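Local coordinates for protein valine-pyruvate aminotransferase (Salmonella typhimurium, PDB 3G7Q) that probably transfers an amino group from valine to pyruvate, yielding alanine and 3-methyl-2-oxobutanoate, with pyridoxal 5'-phosphate as cofactor, at residues L131-P136 / I184-P189; Q165-V170 / T193-T198; I230-R235 / K335-I340. One frame throughout, in Å; residues are numbered along the deposited sequence.

Interaction 1 (L131-P136 / I184-P189); sequences LFPLAP and ICVSRP
One backbone hydrogen bond fixes the parallel pairing of L131 with I184: C185 N donates to L131 O over 2.8 Å. The bond is nearly linear, 161° at the hydrogen, and N lies almost along the C=O axis, at 168°. The next link of this parallel pattern would need an N-H at position 133, which P133 lacks. Its ring CD instead lies 3.4 Å from C185 O. That carbonyl is served by a water, which donates to C185 O and accepts from L134 N, each at 2.9 Å, so the bridge spans the point where the two chains part.

On one face of the sheet P133 CG packs against two branches of the neighbouring strand. I184 CG2, which stands anti to its backbone N, is 3.6 Å from P133 CG, and V186 CG1 meets the same CG at 3.7 Å. Both side chains cross the pyrrolidine ring at about a right angle. L205 of helix 199-211 packs against both P133 and V186.

The opposite face carries F132 and C185. F132 turns an edge to the other strand: CD1 is 3.5 Å from C185 O, which lies near the ring plane, and CE1 is 3.7 Å from C185 CB. In the conformer described, one of two, C185 SG is anti to the backbone N (chi1 -171°) and 5.0 Å from the F132 ring centroid, an oblique sulfur-aromatic contact. F151 meets F132 edge-to-face.

Beyond the bridge, R188 is held by a salt bridge to D199. These strands are neighbours in a mixed seven-stranded sheet, consistent with a class I aminotransferase. In this buried place apolar side chains flank the one direct backbone bond, and the C185 carbonyl meets its hydrogen-bonding need through water once proline interrupts the direct pairing.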
loop_
_atom_site.group_PDB
_atom_site.type_symbol
_atom_site.label_atom_id
_atom_site.label_comp_id
_atom_site.label_asym_id
_atom_site.label_seq_id
_atom_site.Cartn_x
_atom_site.Cartn_y
_atom_site.Cartn_z
ATOM N N LEU A 131 21.000 6.493 -9.794
ATOM C CA LEU A 131 21.802 5.947 -10.895
ATOM C C LEU A 131 21.524 4.444 -11.104
ATOM O O LEU A 131 21.609 3.670 -10.152
ATOM C CB LEU A 131 23.287 6.159 -10.603
ATOM C CG LEU A 131 24.259 5.484 -11.590
ATOM C CD1 LEU A 131 24.034 6.000 -13.003
ATOM C CD2 LEU A 131 25.724 5.671 -11.140
ATOM N N PHE A 132 21.178 4.069 -12.341
ATOM C CA PHE A 132 21.033 2.697 -12.778
ATOM C C PHE A 132 22.308 2.410 -13.568
ATOM O O PHE A 132 22.428 2.788 -14.731
ATOM C CB PHE A 132 19.789 2.482 -13.638
ATOM C CG PHE A 132 18.516 2.790 -12.931
ATOM C CD1 PHE A 132 18.051 1.969 -11.919
ATOM C CD2 PHE A 132 17.772 3.915 -13.268
ATOM C CE1 PHE A 132 16.890 2.250 -11.257
ATOM C CE2 PHE A 132 16.594 4.203 -12.597
ATOM C CZ PHE A 132 16.154 3.371 -11.587
ATOM N N PRO A 133 23.302 1.765 -12.932
ATOM C CA PRO A 133 24.558 1.549 -13.665
ATOM C C PRO A 133 24.485 0.487 -14.747
ATOM O O PRO A 133 25.399 0.380 -15.569
ATOM C CB PRO A 133 25.548 1.131 -12.560
ATOM C CG PRO A 133 24.719 0.600 -11.479
ATOM C CD PRO A 133 23.360 1.236 -11.557
ATOM N N LEU A 134 23.405 -0.280 -14.760
ATOM C CA LEU A 134 23.227 -1.296 -15.776
ATOM C C LEU A 134 21.769 -1.248 -16.287
ATOM O O LEU A 134 20.951 -2.071 -15.935
ATOM C CB LEU A 134 23.644 -2.676 -15.253
ATOM C CG LEU A 134 23.822 -3.908 -16.193
ATOM C CD1 LEU A 134 24.584 -3.605 -17.408
ATOM C CD2 LEU A 134 24.511 -5.014 -15.447
ATOM N N ALA A 135 21.502 -0.303 -17.162
ATOM C CA ALA A 135 20.209 -0.271 -17.848
ATOM C C ALA A 135 20.218 -1.392 -18.891
ATOM O O ALA A 135 21.278 -1.729 -19.397
ATOM C CB ALA A 135 20.003 1.073 -18.497
ATOM N N PRO A 136 19.048 -1.954 -19.254
ATOM C CA PRO A 136 17.697 -1.617 -18.827
ATOM C C PRO A 136 17.275 -2.209 -17.479
ATOM O O PRO A 136 17.718 -3.296 -17.088
ATOM C CB PRO A 136 16.827 -2.200 -19.947
ATOM C CG PRO A 136 17.591 -3.363 -20.400
ATOM C CD PRO A 136 19.041 -3.051 -20.235
ATOM N N ILE A 184 22.611 4.120 -5.874
ATOM C CA ILE A 184 22.915 3.267 -7.009
ATOM C C ILE A 184 21.908 2.126 -6.921
ATOM O O ILE A 184 21.771 1.513 -5.868
ATOM C CB ILE A 184 24.339 2.734 -6.937
ATOM C CG1 ILE A 184 25.337 3.902 -6.884
ATOM C CG2 ILE A 184 24.604 1.803 -8.117
ATOM C CD1 ILE A 184 26.834 3.495 -6.821
ATOM N N CYS A 185 21.222 1.844 -8.021
ATOM C CA CYS A 185 20.162 0.848 -8.001
ATOM C C CYS A 185 20.312 -0.213 -9.082
ATOM O O CYS A 185 20.454 0.118 -10.250
ATOM C CB CYS A 185 18.833 1.570 -8.172
ATOM S SG CYS A 185 17.417 0.516 -7.908
ATOM N N VAL A 186 20.267 -1.485 -8.687
ATOM C CA VAL A 186 20.361 -2.609 -9.608
ATOM C C VAL A 186 19.348 -3.664 -9.152
ATOM O O VAL A 186 18.840 -3.610 -8.041
ATOM C CB VAL A 186 21.762 -3.247 -9.649
ATOM C CG1 VAL A 186 22.793 -2.285 -10.151
ATOM C CG2 VAL A 186 22.156 -3.787 -8.268
ATOM N N SER A 187 19.013 -4.592 -10.030
ATOM C CA SER A 187 18.150 -5.725 -9.671
ATOM C C SER A 187 18.982 -6.960 -9.982
ATOM O O SER A 187 19.939 -6.875 -10.769
ATOM C CB SER A 187 16.838 -5.709 -10.446
ATOM O OG SER A 187 17.097 -5.681 -11.847
ATOM N N ARG A 188 18.659 -8.103 -9.358
ATOM C CA ARG A 188 19.425 -9.322 -9.585
ATOM C C ARG A 188 18.664 -10.551 -9.136
ATOM O O ARG A 188 18.529 -10.774 -7.930
ATOM C CB ARG A 188 20.751 -9.262 -8.808
ATOM C CG ARG A 188 21.797 -10.271 -9.203
ATOM C CD ARG A 188 22.965 -10.203 -8.235
ATOM N NE ARG A 188 24.187 -10.764 -8.779
ATOM C CZ ARG A 188 25.154 -11.344 -8.057
ATOM N NH1 ARG A 188 25.020 -11.516 -6.744
ATOM N NH2 ARG A 188 26.242 -11.796 -8.640
ATOM N N PRO A 189 18.119 -11.346 -10.074
ATOM C CA PRO A 189 18.049 -11.184 -11.540
ATOM C C PRO A 189 17.169 -10.014 -11.922
ATOM O O PRO A 189 16.331 -9.551 -11.138
ATOM C CB PRO A 189 17.396 -12.473 -12.034
ATOM C CG PRO A 189 17.514 -13.456 -10.874
ATOM C CD PRO A 189 17.505 -12.608 -9.633
HETATM O O HOH W 1 21.124 -0.661 -12.944
#

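Interaction 2 (Q165-V170 / T193-T198); sequences QFKYHV and TGNVIT
The tight part gathers around the ammonium group of K167. Its chain leaves the backbone extended, CG anti to N, and bends only at chi4 (67°), bringing NZ 2.6 Å from N195 OD1 and 2.7 Å from V196 O. NZ follows neither lone pair, standing 29° out of the N195 amide plane and 53° out of the V196 carbonyl plane. A salt bridge to E337 probably keeps this buried lysine cationic. A water 3.1 Å from NZ is a fourth possible acceptor, more than three N-H can serve at once; it also accepts from N195 ND2 and donates to Y168 O.

T193 and G194 end an Asn-Pro-Thr-Gly sequence known from this enzyme family, and T193 OG1 accepts from N195 N at 3.0 Å in an ST turn. This loop leads to helix 199-211, N-capped by T198, while 165-169 belongs to the six-stranded sheet.

T193 CG2 meets the edge of the Y168 ring, 3.6 Å from CE2; F166 CE2 lies over one face, offset toward the rim, and Y168 OH hydrogen-bonds to H383 and W343. Packing slackens towards the partly exposed H169 and T198: T198 CG2 is 4.3 Å from H169 CE1, on an imidazole anchored by E159 and E201.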
loop_
_atom_site.group_PDB
_atom_site.type_symbol
_atom_site.label_atom_id
_atom_site.label_comp_id
_atom_site.label_asym_id
_atom_site.label_seq_id
_atom_site.Cartn_x
_atom_site.Cartn_y
_atom_site.Cartn_z
ATOM N N GLN A 165 22.624 -15.369 -28.409
ATOM C CA GLN A 165 22.295 -14.734 -27.136
ATOM C C GLN A 165 23.252 -13.572 -26.882
ATOM O O GLN A 165 24.181 -13.330 -27.660
ATOM C CB GLN A 165 22.274 -15.763 -25.996
ATOM C CG GLN A 165 21.130 -16.745 -26.165
ATOM C CD GLN A 165 20.996 -17.781 -25.088
ATOM O OE1 GLN A 165 21.691 -17.766 -24.063
ATOM N NE2 GLN A 165 20.076 -18.714 -25.321
ATOM N N PHE A 166 23.013 -12.846 -25.794
ATOM C CA PHE A 166 23.893 -11.737 -25.444
ATOM C C PHE A 166 23.711 -11.407 -23.983
ATOM O O PHE A 166 22.746 -11.859 -23.351
ATOM C CB PHE A 166 23.666 -10.512 -26.333
ATOM C CG PHE A 166 22.343 -9.825 -26.143
ATOM C CD1 PHE A 166 21.192 -10.350 -26.692
ATOM C CD2 PHE A 166 22.257 -8.623 -25.459
ATOM C CE1 PHE A 166 19.995 -9.709 -26.571
ATOM C CE2 PHE A 166 21.020 -7.976 -25.328
ATOM C CZ PHE A 166 19.906 -8.529 -25.869
ATOM N N LYS A 167 24.626 -10.593 -23.457
ATOM C CA LYS A 167 24.577 -10.210 -22.061
ATOM C C LYS A 167 25.058 -8.758 -21.899
ATOM O O LYS A 167 26.084 -8.365 -22.463
ATOM C CB LYS A 167 25.478 -11.135 -21.236
ATOM C CG LYS A 167 25.509 -10.816 -19.755
ATOM C CD LYS A 167 26.257 -11.868 -18.933
ATOM C CE LYS A 167 26.500 -11.408 -17.479
ATOM N NZ LYS A 167 25.255 -11.265 -16.650
ATOM N N TYR A 168 24.289 -7.977 -21.168
ATOM C CA TYR A 168 24.668 -6.611 -20.864
ATOM C C TYR A 168 25.669 -6.619 -19.724
ATOM O O TYR A 168 25.582 -7.446 -18.803
ATOM C CB TYR A 168 23.476 -5.788 -20.447
ATOM C CG TYR A 168 22.442 -5.520 -21.530
ATOM C CD1 TYR A 168 22.787 -4.863 -22.705
ATOM C CD2 TYR A 168 21.132 -5.847 -21.335
ATOM C CE1 TYR A 168 21.830 -4.574 -23.697
ATOM C CE2 TYR A 168 20.165 -5.571 -22.291
ATOM C CZ TYR A 168 20.527 -4.933 -23.481
ATOM O OH TYR A 168 19.579 -4.674 -24.436
ATOM N N HIS A 169 26.594 -5.672 -19.783
ATOM C CA HIS A 169 27.621 -5.463 -18.752
ATOM C C HIS A 169 27.728 -3.997 -18.361
ATOM O O HIS A 169 27.514 -3.119 -19.185
ATOM C CB HIS A 169 28.977 -5.927 -19.257
ATOM C CG HIS A 169 29.088 -7.413 -19.362
ATOM N ND1 HIS A 169 29.323 -8.215 -18.261
ATOM C CD2 HIS A 169 28.970 -8.247 -20.419
ATOM C CE1 HIS A 169 29.371 -9.477 -18.650
ATOM N NE2 HIS A 169 29.160 -9.526 -19.953
ATOM N N VAL A 170 28.126 -3.756 -17.120
ATOM C CA VAL A 170 28.385 -2.398 -16.635
ATOM C C VAL A 170 29.598 -1.851 -17.365
ATOM O O VAL A 170 30.650 -2.497 -17.412
ATOM C CB VAL A 170 28.668 -2.362 -15.122
ATOM C CG1 VAL A 170 29.002 -0.916 -14.664
ATOM C CG2 VAL A 170 27.508 -2.955 -14.282
ATOM N N THR A 193 15.410 -8.124 -18.574
ATOM C CA THR A 193 16.370 -8.926 -19.351
ATOM C C THR A 193 16.647 -10.329 -18.907
ATOM O O THR A 193 17.126 -11.153 -19.685
ATOM C CB THR A 193 17.724 -8.197 -19.316
ATOM O OG1 THR A 193 18.098 -7.963 -17.954
ATOM C CG2 THR A 193 17.643 -6.833 -20.035
ATOM N N GLY A 194 16.378 -10.606 -17.638
ATOM C CA GLY A 194 16.795 -11.843 -17.022
ATOM C C GLY A 194 18.298 -11.802 -16.704
ATOM O O GLY A 194 18.902 -12.844 -16.365
ATOM N N ASN A 195 18.931 -10.638 -16.827
ATOM C CA ASN A 195 20.345 -10.546 -16.547
ATOM C C ASN A 195 20.667 -10.761 -15.072
ATOM O O ASN A 195 19.907 -10.340 -14.201
ATOM C CB ASN A 195 20.874 -9.175 -16.919
ATOM C CG ASN A 195 22.398 -9.104 -16.857
ATOM O OD1 ASN A 195 23.090 -9.988 -17.385
ATOM N ND2 ASN A 195 22.925 -8.060 -16.196
ATOM N N VAL A 196 21.818 -11.369 -14.827
ATOM C CA VAL A 196 22.348 -11.500 -13.478
ATOM C C VAL A 196 23.707 -10.801 -13.457
ATOM O O VAL A 196 24.704 -11.306 -13.999
ATOM C CB VAL A 196 22.412 -12.967 -13.010
ATOM C CG1 VAL A 196 23.258 -13.097 -11.727
ATOM C CG2 VAL A 196 20.995 -13.488 -12.786
ATOM N N ILE A 197 23.729 -9.598 -12.916
ATOM C CA ILE A 197 24.969 -8.861 -12.796
ATOM C C ILE A 197 26.040 -9.763 -12.135
ATOM O O ILE A 197 25.744 -10.472 -11.172
ATOM C CB ILE A 197 24.694 -7.542 -12.028
ATOM C CG1 ILE A 197 25.952 -6.695 -11.945
ATOM C CG2 ILE A 197 24.061 -7.835 -10.631
ATOM C CD1 ILE A 197 25.721 -5.368 -11.246
ATOM N N THR A 198 27.264 -9.752 -12.660
ATOM C CA THR A 198 28.314 -10.675 -12.207
ATOM C C THR A 198 28.800 -10.337 -10.802
ATOM O O THR A 198 28.652 -9.199 -10.325
ATOM C CB THR A 198 29.512 -10.736 -13.158
ATOM O OG1 THR A 198 30.302 -9.533 -13.057
ATOM C CG2 THR A 198 29.059 -11.007 -14.625
HETATM O O HOH W 2 26.046 -8.341 -16.265
#

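Interaction 3 (I230-R235 / K335-I340); sequences IFSEAR and KPEGAI
The F231 ring presents its edge to the backbone of 335-340. P336 O lies in the ring plane, 3.4 Å from F231 CD2, while G338 N and A339 O approach obliquely, the latter 4.0 Å from CE2. Y311 of helix 299-325 and Y392 also touch the phenylalanine. The other flat group, the carboxylate of E337, has its strongest partner outside the loop pair: OE1 forms a salt bridge with K167 and accepts from V196 N, while OE2 stays near S232 CB.

The main anchor is backbone to backbone. F231 N donates to E337 O over 2.7 Å at an angle of 169°, a straight bond, although N stands 43° out of the carbonyl plane. The same oxygen is 3.5 Å from I230 CG1. S232 OG, also 3.5 Å from E337 O, makes at most a weak bond at this length, and E233 O, just as far, is an alternative acceptor. The S232 side chain is better placed for van der Waals contact, with OG 3.6 Å from E337 CB.

Beside this bond the chains come very close: I230 CA and G338 CA are 3.9 Å apart, where G338 has no side chain to intrude and is almost fully extended, with phi and psi both near 180°. P336, two residues earlier, is the centre of an inverse gamma turn, and its O is the atom at the F231 edge.

The arrangement is a single backbone bridge between two loops, continued by the A339-I229 backbone bond. One loop follows strand 216-219 of the seven-stranded sheet and the other joins strands 332-334 and 341-345 of the six-stranded sheet; it thus ties together parts belonging to the two sheets of the fold.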
loop_
_atom_site.group_PDB
_atom_site.type_symbol
_atom_site.label_atom_id
_atom_site.label_comp_id
_atom_site.label_asym_id
_atom_site.label_seq_id
_atom_site.Cartn_x
_atom_site.Cartn_y
_atom_site.Cartn_z
ATOM N N ILE A 230 16.332 -18.149 -10.439
ATOM C CA ILE A 230 17.660 -17.807 -10.922
ATOM C C ILE A 230 18.315 -19.055 -11.440
ATOM O O ILE A 230 18.300 -20.113 -10.778
ATOM C CB ILE A 230 18.480 -17.092 -9.801
ATOM C CG1 ILE A 230 19.831 -16.638 -10.334
ATOM C CG2 ILE A 230 18.624 -18.026 -8.565
ATOM C CD1 ILE A 230 20.557 -15.671 -9.403
ATOM N N PHE A 231 18.910 -18.942 -12.628
ATOM C CA PHE A 231 19.500 -20.067 -13.336
ATOM C C PHE A 231 21.018 -19.946 -13.528
ATOM O O PHE A 231 21.624 -20.684 -14.314
ATOM C CB PHE A 231 18.832 -20.195 -14.706
ATOM C CG PHE A 231 17.324 -19.967 -14.679
ATOM C CD1 PHE A 231 16.507 -20.682 -13.812
ATOM C CD2 PHE A 231 16.721 -19.060 -15.540
ATOM C CE1 PHE A 231 15.164 -20.486 -13.787
ATOM C CE2 PHE A 231 15.378 -18.860 -15.507
ATOM C CZ PHE A 231 14.600 -19.541 -14.638
ATOM N N SER A 232 21.621 -18.961 -12.904
ATOM C CA SER A 232 23.028 -18.751 -13.059
ATOM C C SER A 232 23.641 -18.640 -11.694
ATOM O O SER A 232 22.922 -18.534 -10.697
ATOM C CB SER A 232 23.268 -17.440 -13.792
ATOM O OG SER A 232 22.703 -16.406 -12.986
ATOM N N GLU A 233 24.961 -18.646 -11.667
ATOM C CA GLU A 233 25.700 -18.436 -10.430
ATOM C C GLU A 233 25.525 -16.977 -9.992
ATOM O O GLU A 233 25.432 -16.082 -10.831
ATOM C CB GLU A 233 27.165 -18.754 -10.653
ATOM C CG GLU A 233 28.080 -18.531 -9.459
ATOM C CD GLU A 233 28.607 -17.109 -9.298
ATOM O OE1 GLU A 233 28.692 -16.352 -10.296
ATOM O OE2 GLU A 233 28.956 -16.774 -8.149
ATOM N N ALA A 234 25.447 -16.758 -8.691
ATOM C CA ALA A 234 25.365 -15.437 -8.133
ATOM C C ALA A 234 25.642 -15.512 -6.639
ATOM O O ALA A 234 24.842 -16.058 -5.881
ATOM C CB ALA A 234 23.976 -14.831 -8.409
ATOM N N ARG A 235 26.773 -14.985 -6.203
ATOM C CA ARG A 235 27.051 -15.011 -4.768
ATOM C C ARG A 235 26.190 -13.972 -4.083
ATOM O O ARG A 235 26.206 -12.807 -4.463
ATOM C CB ARG A 235 28.518 -14.717 -4.483
ATOM C CG ARG A 235 28.824 -14.598 -2.994
ATOM C CD ARG A 235 30.300 -14.287 -2.722
ATOM N NE ARG A 235 31.090 -15.213 -3.486
ATOM C CZ ARG A 235 31.751 -14.955 -4.613
ATOM N NH1 ARG A 235 31.848 -13.721 -5.109
ATOM N NH2 ARG A 235 32.380 -15.949 -5.213
ATOM N N LYS A 335 20.733 -13.609 -22.561
ATOM C CA LYS A 335 20.909 -14.854 -21.785
ATOM C C LYS A 335 19.934 -14.868 -20.606
ATOM O O LYS A 335 19.892 -13.952 -19.825
ATOM C CB LYS A 335 22.345 -14.983 -21.303
ATOM C CG LYS A 335 22.555 -16.316 -20.605
ATOM C CD LYS A 335 23.970 -16.428 -20.120
ATOM C CE LYS A 335 24.194 -17.858 -19.624
ATOM N NZ LYS A 335 25.605 -18.013 -19.199
ATOM N N PRO A 336 19.080 -15.891 -20.519
ATOM C CA PRO A 336 18.071 -15.902 -19.471
ATOM C C PRO A 336 18.662 -16.431 -18.166
ATOM O O PRO A 336 18.645 -17.627 -17.908
ATOM C CB PRO A 336 16.999 -16.845 -20.051
ATOM C CG PRO A 336 17.682 -17.723 -20.842
ATOM C CD PRO A 336 18.910 -17.032 -21.434
ATOM N N GLU A 337 19.198 -15.531 -17.355
ATOM C CA GLU A 337 19.880 -15.946 -16.111
ATOM C C GLU A 337 18.962 -16.003 -14.888
ATOM O O GLU A 337 19.350 -16.555 -13.843
ATOM C CB GLU A 337 21.111 -15.055 -15.869
ATOM C CG GLU A 337 22.159 -15.178 -16.968
ATOM C CD GLU A 337 23.388 -14.384 -16.685
ATOM O OE1 GLU A 337 23.305 -13.155 -16.576
ATOM O OE2 GLU A 337 24.463 -15.003 -16.565
ATOM N N GLY A 338 17.735 -15.516 -15.020
ATOM C CA GLY A 338 16.755 -15.560 -13.975
ATOM C C GLY A 338 15.542 -14.768 -14.375
ATOM O O GLY A 338 15.456 -14.250 -15.504
ATOM N N ALA A 339 14.605 -14.651 -13.440
ATOM C CA ALA A 339 13.342 -14.000 -13.637
ATOM C C ALA A 339 12.464 -14.729 -14.692
ATOM O O ALA A 339 12.750 -15.878 -15.078
ATOM C CB ALA A 339 13.478 -12.455 -13.925
ATOM N N ILE A 340 11.400 -14.063 -15.088
ATOM C CA ILE A 340 10.309 -14.708 -15.843
ATOM C C ILE A 340 10.086 -14.132 -17.244
ATOM O O ILE A 340 9.019 -14.344 -17.858
ATOM C CB ILE A 340 8.978 -14.625 -15.008
ATOM C CG1 ILE A 340 8.511 -13.168 -14.783
ATOM C CG2 ILE A 340 9.142 -15.415 -13.663
ATOM C CD1 ILE A 340 7.092 -13.026 -14.117
#

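In the fold
Interaction 1 lies wholly in the core, inside the seven-stranded sheet, and combines a backbone bond with apolar packing. Interaction 2, also buried, joins the six-stranded sheet to the loop that follows strand 181-187, and relies on charge and water. Interaction 3 is only partly buried and pairs two loops through their backbones. The three are physically continuous. Interactions 2 and 3, with centres about 9 Å apart, share the K167-E337 salt bridge, and F166 O probably accepts from K335 N. R188, at the far end of interaction 1, reaches both others, probably hydrogen bonding to I197 O and R235 O. P136 packs on Y168 and T193, and P189 on G338.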